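PDB 5M45: acetone carboxylase alpha subunit from Xanthobacter autotrophicus Py2, which belongs to the hydantoinase B/oxoprolinase family, assembles with beta and gamma subunits of the same enzyme, and carries a bound manganese ion. Local coordinates for residues 148-152 / 397-401; 346-352 / 387-391; 454-458 / 619-623; 495-501 / 521-527. The contacts are given in a common frame with arbitrary orientation. Residue numbers count along the deposited sequence, not the author numbering.

The four contacts form two touching pairs, in chain order. Contacts 1 and 2 have centres about 11 Å apart and meet where Ser400 OG lies 2.7 Å from Asn346 O; contact 2 falls in sequence between the segments of contact 1. Contacts 3 and 4 have centres about 12 Å apart and both reach one antiparallel sheet, contact 3 through strand 617-621 only, beside strand 520-526; contact 4 is again the inner one. Centres of contacts 2 and 4 lie about 36 Å apart. Contact 1 supplies His150, one of three protein ligands of the manganese, so the first pair ties loops together beside that site, while the second belongs to a region meeting the beta subunit.

Contact 1: residues 148-152 / 397-401; sequences NVHPC and FSYSW. With MN (manganese (II) ion), chain M; ACT (acetate ion), chain N.
Two buried loops meet with Val149 CA 6.3 Å from Ser400 CA and His150 CA 5.1 Å from Ser398 CA. His150 is extended (phi/psi -166/164°) with chi1 p. Along 397-401, Phe397 brings its CB to 4.3 Å from Pro151 CD while its ring leads away; its carbonyl accepts Ser400 N at 3.0 Å, closing a turn. Ser398 points CB away, its hydroxyl bonded to Asp197, but its O accepts from His150 ND1 at 2.8 Å and 167°. Ser400 sets CB 3.2 Å from Val149 O. Trp401, chi1 m, opens helix 401-422: its edge meets the His150 face in a T-shaped pair (five-membered ring centroids 5.2 Å apart, planes 76°), and Val149 CG1 lies over its six-membered ring in a CH-pi contact, 3.9 Å from the centroid. Trp401 NE1 donates to acetate O at 2.7 Å. That acetate chelates the manganese through O and OXT; His150 NE2 coordinates it at 2.3 Å, with Asp153 and His175. Protonated ND1, hydrogen-bonded to Ser398 O, leaves NE2 its lone pair for the metal.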
# COMPACT_ATOMS: atom_id res chain seq x y z
N ASN A 148 -3.47 -16.37 -0.76
CA ASN A 148 -3.44 -16.05 -2.19
C ASN A 148 -2.03 -16.26 -2.84
O ASN A 148 -1.01 -16.21 -2.15
CB ASN A 148 -3.88 -14.59 -2.44
CG ASN A 148 -4.36 -14.34 -3.89
OD1 ASN A 148 -4.71 -15.27 -4.63
ND2 ASN A 148 -4.41 -13.05 -4.28
N VAL A 149 -2.00 -16.42 -4.17
CA VAL A 149 -0.77 -16.60 -4.92
C VAL A 149 0.11 -15.34 -4.86
O VAL A 149 1.29 -15.41 -4.48
CB VAL A 149 -1.08 -16.94 -6.40
CG1 VAL A 149 0.22 -16.98 -7.20
CG2 VAL A 149 -1.82 -18.26 -6.51
N HIS A 150 -0.48 -14.21 -5.23
CA HIS A 150 0.24 -12.92 -5.25
C HIS A 150 -0.76 -11.78 -5.37
O HIS A 150 -1.91 -12.02 -5.73
CB HIS A 150 1.33 -12.85 -6.37
CG HIS A 150 0.83 -12.98 -7.77
ND1 HIS A 150 1.63 -12.73 -8.86
CD2 HIS A 150 -0.38 -13.31 -8.29
CE1 HIS A 150 0.96 -12.97 -9.98
NE2 HIS A 150 -0.26 -13.33 -9.66
N PRO A 151 -0.34 -10.54 -5.08
CA PRO A 151 -1.29 -9.41 -5.12
C PRO A 151 -2.01 -9.15 -6.46
O PRO A 151 -3.18 -8.75 -6.45
CB PRO A 151 -0.44 -8.21 -4.70
CG PRO A 151 0.64 -8.83 -3.82
CD PRO A 151 0.98 -10.12 -4.51
N CYS A 152 -1.39 -9.45 -7.60
CA CYS A 152 -2.04 -9.25 -8.89
C CYS A 152 -3.27 -10.15 -9.21
O CYS A 152 -3.99 -9.88 -10.19
CB CYS A 152 -1.04 -9.29 -10.03
SG CYS A 152 -0.09 -7.74 -10.16
N PHE A 397 5.62 -11.64 -2.11
CA PHE A 397 4.95 -12.68 -2.91
C PHE A 397 4.77 -12.37 -4.43
O PHE A 397 4.23 -13.23 -5.13
CB PHE A 397 3.52 -12.88 -2.38
CG PHE A 397 3.40 -13.26 -0.93
CD1 PHE A 397 3.38 -14.59 -0.55
CD2 PHE A 397 3.21 -12.28 0.05
CE1 PHE A 397 3.20 -14.93 0.81
CE2 PHE A 397 2.99 -12.61 1.38
CZ PHE A 397 2.99 -13.95 1.77
N SER A 398 5.16 -11.20 -4.93
CA SER A 398 4.73 -10.80 -6.31
C SER A 398 5.00 -11.86 -7.38
O SER A 398 4.25 -11.93 -8.35
CB SER A 398 5.36 -9.47 -6.77
OG SER A 398 4.72 -8.35 -6.16
N TYR A 399 6.10 -12.62 -7.26
CA TYR A 399 6.42 -13.69 -8.20
C TYR A 399 6.61 -15.06 -7.51
O TYR A 399 7.59 -15.78 -7.73
CB TYR A 399 7.57 -13.32 -9.16
CG TYR A 399 7.69 -14.35 -10.27
CD1 TYR A 399 6.59 -14.81 -10.95
CD2 TYR A 399 8.93 -14.89 -10.61
CE1 TYR A 399 6.70 -15.79 -11.95
CE2 TYR A 399 9.06 -15.87 -11.60
CZ TYR A 399 7.95 -16.33 -12.25
OH TYR A 399 8.05 -17.32 -13.22
N SER A 400 5.62 -15.36 -6.67
CA SER A 400 5.46 -16.65 -5.97
C SER A 400 5.76 -17.86 -6.88
O SER A 400 6.36 -18.86 -6.47
CB SER A 400 3.99 -16.77 -5.52
OG SER A 400 4.03 -17.50 -4.34
N TRP A 401 5.27 -17.75 -8.10
CA TRP A 401 5.43 -18.82 -9.10
C TRP A 401 6.85 -19.30 -9.30
O TRP A 401 7.02 -20.47 -9.60
CB TRP A 401 4.91 -18.38 -10.49
CG TRP A 401 3.47 -17.93 -10.56
CD1 TRP A 401 3.02 -16.69 -10.90
CD2 TRP A 401 2.31 -18.75 -10.37
NE1 TRP A 401 1.64 -16.69 -10.97
CE2 TRP A 401 1.17 -17.93 -10.62
CE3 TRP A 401 2.10 -20.10 -10.02
CZ2 TRP A 401 -0.13 -18.40 -10.50
CZ3 TRP A 401 0.79 -20.56 -9.93
CH2 TRP A 401 -0.31 -19.72 -10.17
MN MN M . -1.73 -13.97 -11.34
C ACT N . -0.96 -15.84 -12.93
O ACT N . -0.16 -15.14 -12.26
OXT ACT N . -2.19 -15.69 -12.79
CH3 ACT N . -0.42 -16.85 -13.91

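Contact 2: residues 346-352 / 387-391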
# COMPACT_ATOMS: atom_id res chain seq x y z
N ASN A 346 8.39 -16.09 -2.27
CA ASN A 346 7.80 -16.82 -1.17
C ASN A 346 6.34 -17.22 -1.43
O ASN A 346 5.67 -16.63 -2.31
CB ASN A 346 7.89 -15.97 0.12
CG ASN A 346 9.31 -15.52 0.40
OD1 ASN A 346 10.15 -16.33 0.77
ND2 ASN A 346 9.60 -14.24 0.17
N ALA A 347 5.84 -18.21 -0.68
CA ALA A 347 4.47 -18.66 -0.86
C ALA A 347 3.70 -18.89 0.46
O ALA A 347 3.97 -18.19 1.49
CB ALA A 347 4.46 -19.90 -1.81
N HIS A 348 2.70 -19.76 0.43
CA HIS A 348 1.79 -19.98 1.56
C HIS A 348 1.27 -21.40 1.43
O HIS A 348 1.24 -21.95 0.31
CB HIS A 348 0.66 -18.96 1.50
CG HIS A 348 -0.25 -18.93 2.69
ND1 HIS A 348 -1.27 -19.84 2.87
CD2 HIS A 348 -0.36 -18.04 3.71
CE1 HIS A 348 -1.94 -19.55 3.98
NE2 HIS A 348 -1.42 -18.45 4.50
N GLN A 349 0.88 -22.01 2.55
CA GLN A 349 0.37 -23.39 2.53
C GLN A 349 -0.81 -23.58 1.55
O GLN A 349 -0.90 -24.59 0.87
CB GLN A 349 0.09 -23.91 3.96
CG GLN A 349 -1.13 -23.29 4.65
CD GLN A 349 -1.38 -23.94 6.02
OE1 GLN A 349 -2.28 -24.75 6.18
NE2 GLN A 349 -0.56 -23.60 6.99
N VAL A 350 -1.72 -22.62 1.49
CA VAL A 350 -2.87 -22.66 0.59
C VAL A 350 -2.47 -22.62 -0.90
O VAL A 350 -2.94 -23.46 -1.68
CB VAL A 350 -3.87 -21.51 0.88
CG1 VAL A 350 -4.95 -21.45 -0.18
CG2 VAL A 350 -4.51 -21.65 2.28
N SER A 351 -1.65 -21.65 -1.31
CA SER A 351 -1.24 -21.58 -2.72
C SER A 351 -0.39 -22.81 -3.12
O SER A 351 -0.55 -23.33 -4.22
CB SER A 351 -0.51 -20.27 -3.02
OG SER A 351 0.67 -20.11 -2.21
N PHE A 352 0.50 -23.26 -2.23
CA PHE A 352 1.31 -24.42 -2.52
C PHE A 352 0.47 -25.70 -2.73
O PHE A 352 0.64 -26.39 -3.75
CB PHE A 352 2.36 -24.67 -1.42
CG PHE A 352 3.33 -25.78 -1.75
CD1 PHE A 352 4.41 -25.54 -2.57
CD2 PHE A 352 3.14 -27.04 -1.26
CE1 PHE A 352 5.30 -26.58 -2.91
CE2 PHE A 352 4.05 -28.08 -1.54
CZ PHE A 352 5.11 -27.85 -2.39
N TRP A 387 9.89 -22.04 2.82
CA TRP A 387 9.38 -21.06 1.85
C TRP A 387 7.91 -21.29 1.45
O TRP A 387 7.21 -20.32 1.12
CB TRP A 387 10.28 -20.97 0.59
CG TRP A 387 10.28 -22.23 -0.28
CD1 TRP A 387 11.20 -23.26 -0.28
CD2 TRP A 387 9.31 -22.56 -1.27
NE1 TRP A 387 10.85 -24.20 -1.23
CE2 TRP A 387 9.69 -23.79 -1.84
CE3 TRP A 387 8.15 -21.92 -1.75
CZ2 TRP A 387 8.95 -24.40 -2.88
CZ3 TRP A 387 7.42 -22.53 -2.75
CH2 TRP A 387 7.82 -23.75 -3.31
N MET A 388 7.46 -22.56 1.46
CA MET A 388 6.07 -22.93 1.18
C MET A 388 5.09 -22.79 2.38
O MET A 388 3.89 -22.90 2.19
CB MET A 388 5.93 -24.33 0.53
CG MET A 388 6.31 -25.52 1.41
SD MET A 388 8.04 -26.00 1.38
CE MET A 388 8.13 -26.77 -0.25
N ASN A 389 5.60 -22.55 3.59
CA ASN A 389 4.74 -22.31 4.79
C ASN A 389 5.49 -21.35 5.73
O ASN A 389 5.91 -21.73 6.82
CB ASN A 389 4.37 -23.64 5.45
CG ASN A 389 3.36 -23.51 6.58
OD1 ASN A 389 2.65 -22.47 6.75
ND2 ASN A 389 3.30 -24.56 7.39
N PRO A 390 5.67 -20.09 5.30
CA PRO A 390 6.53 -19.18 6.07
C PRO A 390 5.95 -18.78 7.39
O PRO A 390 4.74 -18.79 7.58
CB PRO A 390 6.68 -17.94 5.16
CG PRO A 390 6.20 -18.36 3.81
CD PRO A 390 5.21 -19.46 4.02
N ASP A 391 6.83 -18.36 8.29
CA ASP A 391 6.48 -17.96 9.66
C ASP A 391 6.82 -16.50 9.96
O ASP A 391 7.09 -16.13 11.13
CB ASP A 391 7.18 -18.92 10.66
CG ASP A 391 8.74 -18.85 10.55
OD1 ASP A 391 9.30 -18.28 9.62
OD2 ASP A 391 9.42 -19.36 11.47
O HOH W 1 1.26 -20.76 5.27
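The strongest direct bond joining the segments runs from Ala347 N to Trp387 O, 3.1 Å with an angle of 154°. A water supplies a second link: it accepts from Gln349 N at 3.0 Å and donates to Asn389 OD1 at 2.7 Å. The same OD1 takes a weak bond from Gln349 NE2 at 3.4 Å. Both amides have further partners, since Gln349 OE1 accepts from Phe773 N, Phe773 being a residue of the pocket of the bound 3,6,9,12,15-pentaoxaheptadecan-1-ol, and Asn389 ND2 donates to Leu382 O. These links lie where an extended lead-in becomes helix 349-361. His348 is its N-cap: the t rotamer (chi1 -172°) lets ND1 accept from Val350 N at 3.1 Å and 165°, and Phe352 N closes the first turn on His348 O at 3.0 Å. The register advances in the same direction on both segments, with CA separations of 5.4 Å for Asn346-Trp387, 5.0 Å for Ala347-Met388 and 5.0 Å for His348-Asn389. Pro390 fits its CD 3.1 Å from Ala347 O. Further into the helix, Phe352 turns a ring edge to the face of Trp387 in an offset edge-to-face pair (centroids 5.7 Å, planes 83°). Met388 CB lies 4.0 Å over the Phe352 ring centroid, and its SD, 5.2 Å from that centroid, adds a Met-aromatic contact. Leu404 and Ala407 of helix 401-422 also pack against Phe352.

Contact 3: residues 454-458 / 619-623; sequences NSFEC and LNYMR
A buried carboxylate, that of Glu457, is the striking feature here: it reaches across a small interface (186 Å² in all) to the amide of Asn620. Asn620 ND2 donates to Glu457 OE1 at 3.0 Å with an angle of 166°. Asn620 OD1 in turn is hydrogen-bonded to Asn437 ND2. Glu457 has chi1 m and chi2 t, and Asn620 chi1 t; both point CB toward the opposite segment. Segment 454-458 follows strand 450-454 and bends at once. Ser455 (phi/psi -70/133°, chi1 t) accepts at OG from Glu457 N, 3.1 Å, which defines an ST turn and sets the base of the glutamate. A water makes a second link, donating to Ser455 O at 2.8 Å and accepting from Asn620 ND2 at 3.1 Å. Segment 619-623 runs extended, so that Asn620 and Met622 face segment 454-458 while Tyr621 points away. The closest CA pair is Cys458-Met622, 5.7 Å. Met622, with chi1 m and chi2 and chi3 both p, folds so that CG lies 3.7 Å from Cys458 CB and CE 3.6 Å from Glu457 OE1. The carboxylate is also bound by Ser522 and makes salt bridges to Arg502 and Arg524, a charge balance consistent with its burial. The contact thus joins the loop after strand 450-454, outermost of its sheet within this chain, to strand 617-621 of the five-stranded antiparallel sheet, beside strand 520-526.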
# COMPACT_ATOMS: atom_id res chain seq x y z
N ASN A 454 3.17 -6.58 -18.86
CA ASN A 454 3.44 -7.90 -18.31
C ASN A 454 2.96 -8.94 -19.32
O ASN A 454 1.80 -9.34 -19.30
CB ASN A 454 2.75 -8.10 -16.96
CG ASN A 454 3.24 -9.36 -16.23
OD1 ASN A 454 4.08 -9.28 -15.35
ND2 ASN A 454 2.70 -10.52 -16.61
N SER A 455 3.86 -9.37 -20.22
CA SER A 455 3.47 -10.25 -21.31
C SER A 455 3.12 -11.65 -20.82
O SER A 455 3.91 -12.28 -20.04
CB SER A 455 4.60 -10.40 -22.34
OG SER A 455 4.21 -11.31 -23.35
N PHE A 456 1.98 -12.16 -21.31
CA PHE A 456 1.56 -13.56 -21.07
C PHE A 456 1.92 -14.51 -22.25
O PHE A 456 1.31 -15.57 -22.42
CB PHE A 456 0.07 -13.64 -20.66
CG PHE A 456 -0.14 -13.64 -19.15
CD1 PHE A 456 0.06 -12.49 -18.41
CD2 PHE A 456 -0.57 -14.79 -18.48
CE1 PHE A 456 -0.13 -12.48 -17.04
CE2 PHE A 456 -0.74 -14.80 -17.13
CZ PHE A 456 -0.54 -13.64 -16.39
N GLU A 457 2.99 -14.19 -22.99
CA GLU A 457 3.58 -15.13 -23.95
C GLU A 457 4.00 -16.42 -23.20
O GLU A 457 3.92 -17.47 -23.81
CB GLU A 457 4.77 -14.52 -24.74
CG GLU A 457 4.30 -13.61 -25.87
CD GLU A 457 5.39 -13.16 -26.83
OE1 GLU A 457 6.58 -12.99 -26.45
OE2 GLU A 457 5.02 -12.96 -28.02
N CYS A 458 4.39 -16.34 -21.91
CA CYS A 458 4.79 -17.52 -21.15
C CYS A 458 3.60 -18.27 -20.49
O CYS A 458 3.79 -19.06 -19.54
CB CYS A 458 5.91 -17.23 -20.15
SG CYS A 458 5.56 -15.84 -19.03
N LEU A 619 14.94 -9.38 -25.91
CA LEU A 619 14.56 -10.76 -26.31
C LEU A 619 13.68 -11.41 -25.24
O LEU A 619 14.14 -11.58 -24.12
CB LEU A 619 15.80 -11.63 -26.57
CG LEU A 619 15.55 -13.10 -26.95
CD1 LEU A 619 14.90 -13.17 -28.32
CD2 LEU A 619 16.83 -13.94 -26.95
N ASN A 620 12.45 -11.76 -25.58
CA ASN A 620 11.55 -12.57 -24.73
C ASN A 620 11.66 -14.06 -25.07
O ASN A 620 11.28 -14.48 -26.17
CB ASN A 620 10.08 -12.11 -24.87
CG ASN A 620 9.25 -12.39 -23.62
OD1 ASN A 620 9.77 -12.40 -22.53
ND2 ASN A 620 7.94 -12.61 -23.79
N TYR A 621 12.19 -14.86 -24.15
CA TYR A 621 12.48 -16.29 -24.38
C TYR A 621 11.61 -17.13 -23.43
O TYR A 621 11.75 -17.05 -22.19
CB TYR A 621 14.02 -16.53 -24.19
CG TYR A 621 14.53 -17.96 -23.88
CD1 TYR A 621 13.83 -19.12 -24.28
CD2 TYR A 621 15.75 -18.14 -23.22
CE1 TYR A 621 14.32 -20.40 -23.97
CE2 TYR A 621 16.25 -19.43 -22.93
CZ TYR A 621 15.52 -20.54 -23.29
OH TYR A 621 16.00 -21.79 -22.96
N MET A 622 10.73 -17.94 -24.02
CA MET A 622 9.86 -18.87 -23.26
C MET A 622 10.46 -20.28 -23.21
O MET A 622 10.93 -20.80 -24.23
CB MET A 622 8.45 -18.94 -23.89
CG MET A 622 7.50 -17.84 -23.43
SD MET A 622 8.04 -16.11 -23.58
CE MET A 622 8.18 -15.97 -25.36
N ARG A 623 10.42 -20.90 -22.04
CA ARG A 623 11.13 -22.18 -21.83
C ARG A 623 10.45 -23.42 -22.42
O ARG A 623 9.23 -23.47 -22.60
CB ARG A 623 11.34 -22.45 -20.33
CG ARG A 623 11.86 -21.30 -19.45
CD ARG A 623 13.18 -20.70 -19.92
NE ARG A 623 13.68 -19.73 -18.92
CZ ARG A 623 13.87 -18.43 -19.09
NH1 ARG A 623 13.64 -17.80 -20.24
NH2 ARG A 623 14.33 -17.71 -18.07
O HOH W 2 6.45 -12.92 -21.10

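Contact 4: residues 495-501 / 521-527; sequences EPLVYLG and ESLRMVW
At the apolar centre Val498 (chi1 m) and Met525 (chi1 t) form a hydrogen-bonded antiparallel pair, CA-CA 5.3 Å, with Val498 CG2 4.0 Å from Met525 CB. Leu500 CD1 reaches Met525 CB at 4.0 Å, and Val498 CG1 lies 3.9 Å from Trp527 CD1; the beta subunit packs against these four residues. On the other sheet face Leu497 CD2 meets Val526 CG2 at 3.9 Å. The axes of the short strands 497-499 and 521-526 approach to 4.6 Å, with N-to-C directions 142° apart. Val498 N donates to Met525 O (2.9 Å), Met525 N to Val498 O (3.0 Å), and Trp527 N to Pro496 O (3.1 Å). Pro496 centres an inverse gamma turn (phi/psi -84/64°) that leads into the strand. Outward lies Arg524, chi1 and chi2 both m, its guanidinium flat on the Tyr499 ring (centres 4.2 Å, planes 21°). Arg524 NE donates to Ser522 OG at 2.9 Å, and NH1 forms a salt bridge with Glu495 OE2 at 2.9 Å. A water links Arg524 NH2 (2.9 Å) to Glu495 OE1 (2.7 Å). Glu457 binds Arg524, Ser522 and Tyr499 OH. Finally Leu500 N donates to Leu523 O at 2.9 Å and Gly501 N weakly to the same oxygen at 3.4 Å: two residues facing one, a classic beta bulge in an antiparallel sheet, here where strand 497-504 turns a corner.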
# COMPACT_ATOMS: atom_id res chain seq x y z
N GLU A 495 1.13 -2.45 -25.37
CA GLU A 495 2.57 -2.27 -25.03
C GLU A 495 3.19 -1.30 -26.05
O GLU A 495 2.91 -1.46 -27.23
CB GLU A 495 3.34 -3.61 -25.12
CG GLU A 495 2.74 -4.80 -24.36
CD GLU A 495 3.33 -6.18 -24.73
OE1 GLU A 495 3.18 -7.16 -23.94
OE2 GLU A 495 3.94 -6.31 -25.83
N PRO A 496 4.07 -0.37 -25.63
CA PRO A 496 4.79 0.52 -26.57
C PRO A 496 6.04 -0.18 -27.12
O PRO A 496 7.17 0.27 -26.89
CB PRO A 496 5.11 1.74 -25.70
CG PRO A 496 5.38 1.13 -24.36
CD PRO A 496 4.38 -0.00 -24.23
N LEU A 497 5.79 -1.27 -27.86
CA LEU A 497 6.80 -2.19 -28.38
C LEU A 497 6.29 -2.71 -29.73
O LEU A 497 5.07 -2.87 -29.90
CB LEU A 497 7.00 -3.42 -27.43
CG LEU A 497 7.33 -3.16 -25.95
CD1 LEU A 497 7.25 -4.47 -25.17
CD2 LEU A 497 8.71 -2.56 -25.80
N VAL A 498 7.20 -3.02 -30.66
CA VAL A 498 6.85 -3.71 -31.90
C VAL A 498 7.65 -4.99 -32.10
O VAL A 498 8.81 -5.08 -31.73
CB VAL A 498 7.00 -2.82 -33.16
CG1 VAL A 498 6.01 -1.66 -33.11
CG2 VAL A 498 8.41 -2.30 -33.33
N TYR A 499 6.98 -6.00 -32.67
CA TYR A 499 7.60 -7.28 -33.00
C TYR A 499 8.54 -7.21 -34.21
O TYR A 499 8.15 -6.78 -35.29
CB TYR A 499 6.53 -8.34 -33.26
CG TYR A 499 5.83 -8.86 -32.03
CD1 TYR A 499 4.73 -8.21 -31.50
CD2 TYR A 499 6.26 -10.03 -31.41
CE1 TYR A 499 4.09 -8.68 -30.36
CE2 TYR A 499 5.66 -10.50 -30.27
CZ TYR A 499 4.55 -9.82 -29.74
OH TYR A 499 3.90 -10.30 -28.63
N LEU A 500 9.78 -7.63 -34.00
CA LEU A 500 10.72 -7.94 -35.09
C LEU A 500 10.96 -9.46 -35.30
O LEU A 500 11.68 -9.85 -36.21
CB LEU A 500 12.05 -7.26 -34.82
CG LEU A 500 12.10 -5.72 -34.71
CD1 LEU A 500 13.55 -5.24 -34.56
CD2 LEU A 500 11.46 -5.04 -35.90
N GLY A 501 10.42 -10.30 -34.42
CA GLY A 501 10.48 -11.74 -34.59
C GLY A 501 9.51 -12.50 -33.69
O GLY A 501 9.19 -12.06 -32.57
N GLU A 521 10.35 -17.75 -28.92
CA GLU A 521 10.99 -16.48 -28.61
C GLU A 521 10.42 -15.38 -29.48
O GLU A 521 9.96 -15.63 -30.60
CB GLU A 521 12.52 -16.55 -28.77
CG GLU A 521 12.96 -16.88 -30.17
CD GLU A 521 14.42 -17.30 -30.29
OE1 GLU A 521 14.76 -18.16 -31.17
OE2 GLU A 521 15.26 -16.77 -29.52
N SER A 522 10.44 -14.16 -28.94
CA SER A 522 10.08 -12.97 -29.70
C SER A 522 11.12 -11.87 -29.48
O SER A 522 11.59 -11.68 -28.36
CB SER A 522 8.67 -12.47 -29.30
OG SER A 522 8.55 -12.10 -27.92
N LEU A 523 11.50 -11.16 -30.57
CA LEU A 523 12.38 -10.01 -30.48
C LEU A 523 11.50 -8.77 -30.52
O LEU A 523 10.73 -8.59 -31.49
CB LEU A 523 13.38 -9.96 -31.65
CG LEU A 523 14.38 -8.80 -31.67
CD1 LEU A 523 15.18 -8.76 -30.41
CD2 LEU A 523 15.34 -8.85 -32.86
N ARG A 524 11.64 -7.92 -29.51
CA ARG A 524 10.91 -6.64 -29.41
C ARG A 524 11.84 -5.44 -29.63
O ARG A 524 12.99 -5.43 -29.15
CB ARG A 524 10.24 -6.48 -28.06
CG ARG A 524 9.54 -7.73 -27.51
CD ARG A 524 8.55 -8.38 -28.46
NE ARG A 524 7.75 -9.30 -27.67
CZ ARG A 524 6.67 -8.99 -26.95
NH1 ARG A 524 6.15 -7.78 -26.95
NH2 ARG A 524 6.10 -9.94 -26.20
N MET A 525 11.31 -4.42 -30.30
CA MET A 525 11.94 -3.11 -30.41
C MET A 525 11.05 -2.10 -29.69
O MET A 525 9.85 -2.05 -29.92
CB MET A 525 12.13 -2.69 -31.87
CG MET A 525 13.02 -1.45 -32.03
SD MET A 525 13.49 -0.97 -33.73
CE MET A 525 11.95 -0.22 -34.23
N VAL A 526 11.65 -1.28 -28.83
CA VAL A 526 10.89 -0.21 -28.13
C VAL A 526 10.42 0.84 -29.16
O VAL A 526 11.18 1.27 -30.03
CB VAL A 526 11.75 0.41 -27.01
CG1 VAL A 526 11.00 1.51 -26.27
CG2 VAL A 526 12.16 -0.67 -25.99
N TRP A 527 9.15 1.25 -29.06
CA TRP A 527 8.54 2.12 -30.06
C TRP A 527 7.33 2.92 -29.52
O TRP A 527 6.32 2.33 -29.09
CB TRP A 527 8.11 1.27 -31.28
CG TRP A 527 7.48 2.10 -32.36
CD1 TRP A 527 6.14 2.20 -32.67
CD2 TRP A 527 8.16 3.00 -33.22
NE1 TRP A 527 5.97 3.11 -33.69
CE2 TRP A 527 7.19 3.62 -34.04
CE3 TRP A 527 9.51 3.38 -33.34
CZ2 TRP A 527 7.53 4.56 -35.02
CZ3 TRP A 527 9.86 4.30 -34.31
CH2 TRP A 527 8.86 4.92 -35.12
O HOH W 3 3.43 -9.52 -25.21